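Local structure of nucleoporin nup120 (Schizosaccharomyces pombe, 4GQ2) at residues H792-V795 with I796-S800. The protein serves as a structural constituent of the nuclear pore complex, whose nucleoporins can also dock transiently associated nuclear transport factors. Numbering follows the deposited sequence.
Sequences HATV and ISSLS
The carbonyl oxygen A793 O is gripped twice by S797, by its hydroxyl OG at 2.6 Å and its backbone N at 2.8 Å, and the two donors arrive from opposite faces of the carbonyl plane. A793 and S797 are one turn apart in alpha-helix 790-803, where the hydroxyls of S797 and S798, both buried, find partners in the carbonyls four residues earlier. S797 OG can do so because chi1 (-55°) sets it beside its own backbone N and anti to the carbonyl carbon. With alanine at S797 the hydroxyl goes, and A793 O would probably keep just the backbone N-H from this turn, while S780 OG would lose its weak partner. The next residue also bonds twice, at different angles: S798 OG stands above the carbonyl plane of T794, 2.7 Å from T794 O, while S798 N comes in nearly end-on. T794 OG1 likewise turns back to P790 O, and also bonds S780 N. On another side of the helix the V795 and L799 side chains lie side by side, and helix 672-703 packs there through V681 and L682. I796 CG1 sits over one face of the H792 ring in a CH-pi contact, 3.9 Å from its centroid and nearest to NE2.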
loop_
_atom_site.group_PDB
_atom_site.type_symbol
_atom_site.label_atom_id
_atom_site.label_comp_id
_atom_site.label_asym_id
_atom_site.label_seq_id
_atom_site.Cartn_x
_atom_site.Cartn_y
_atom_site.Cartn_z
ATOM N N HIS A 792 -7.722 19.838 3.277
ATOM C CA HIS A 792 -6.617 20.446 4.017
ATOM C C HIS A 792 -6.695 20.200 5.509
ATOM O O HIS A 792 -5.666 20.015 6.173
ATOM C CB HIS A 792 -6.538 21.945 3.728
ATOM C CG HIS A 792 -5.391 22.635 4.428
ATOM N ND1 HIS A 792 -4.143 22.656 3.922
ATOM C CD2 HIS A 792 -5.330 23.299 5.651
ATOM C CE1 HIS A 792 -3.325 23.314 4.767
ATOM N NE2 HIS A 792 -4.051 23.705 5.826
ATOM N N ALA A 793 -7.909 20.187 6.057
ATOM C CA ALA A 793 -8.080 19.995 7.499
ATOM C C ALA A 793 -7.736 18.573 7.917
ATOM O O ALA A 793 -7.125 18.366 8.961
ATOM C CB ALA A 793 -9.493 20.367 7.943
ATOM N N THR A 794 -8.134 17.596 7.107
ATOM C CA THR A 794 -7.856 16.191 7.420
ATOM C C THR A 794 -6.351 15.902 7.371
ATOM O O THR A 794 -5.789 15.318 8.306
ATOM C CB THR A 794 -8.676 15.246 6.529
ATOM O OG1 THR A 794 -10.064 15.572 6.676
ATOM C CG2 THR A 794 -8.468 13.780 6.916
ATOM N N VAL A 795 -5.695 16.358 6.307
ATOM C CA VAL A 795 -4.249 16.237 6.205
ATOM C C VAL A 795 -3.602 16.805 7.465
ATOM O O VAL A 795 -2.944 16.073 8.217
ATOM C CB VAL A 795 -3.703 16.940 4.947
ATOM C CG1 VAL A 795 -2.190 16.805 4.881
ATOM C CG2 VAL A 795 -4.345 16.362 3.691
ATOM N N ILE A 796 -3.824 18.099 7.703
ATOM C CA ILE A 796 -3.228 18.808 8.839
ATOM C C ILE A 796 -3.505 18.096 10.160
ATOM O O ILE A 796 -2.595 17.911 10.971
ATOM C CB ILE A 796 -3.670 20.298 8.873
ATOM C CG1 ILE A 796 -2.852 21.125 7.877
ATOM C CG2 ILE A 796 -3.545 20.898 10.268
ATOM C CD1 ILE A 796 -1.391 21.298 8.243
ATOM N N SER A 797 -4.750 17.672 10.365
ATOM C CA SER A 797 -5.116 16.940 11.581
ATOM C C SER A 797 -4.347 15.628 11.704
ATOM O O SER A 797 -3.828 15.311 12.780
ATOM C CB SER A 797 -6.621 16.673 11.627
ATOM O OG SER A 797 -7.344 17.883 11.492
ATOM N N SER A 798 -4.280 14.877 10.597
ATOM C CA SER A 798 -3.533 13.612 10.535
ATOM C C SER A 798 -2.074 13.821 10.889
ATOM O O SER A 798 -1.515 13.063 11.679
ATOM C CB SER A 798 -3.638 12.984 9.147
ATOM O OG SER A 798 -4.990 12.762 8.790
ATOM N N LEU A 799 -1.465 14.853 10.307
ATOM C CA LEU A 799 -0.080 15.210 10.622
ATOM C C LEU A 799 0.087 15.564 12.096
ATOM O O LEU A 799 1.057 15.152 12.727
ATOM C CB LEU A 799 0.420 16.364 9.736
ATOM C CG LEU A 799 0.541 16.054 8.243
ATOM C CD1 LEU A 799 1.024 17.277 7.483
ATOM C CD2 LEU A 799 1.460 14.864 7.988
ATOM N N SER A 800 -0.870 16.315 12.637
ATOM C CA SER A 800 -0.871 16.664 14.055
ATOM C C SER A 800 -0.882 15.410 14.923
ATOM O O SER A 800 -0.084 15.292 15.852
ATOM C CB SER A 800 -2.062 17.564 14.395
ATOM O OG SER A 800 -2.028 17.953 15.756
#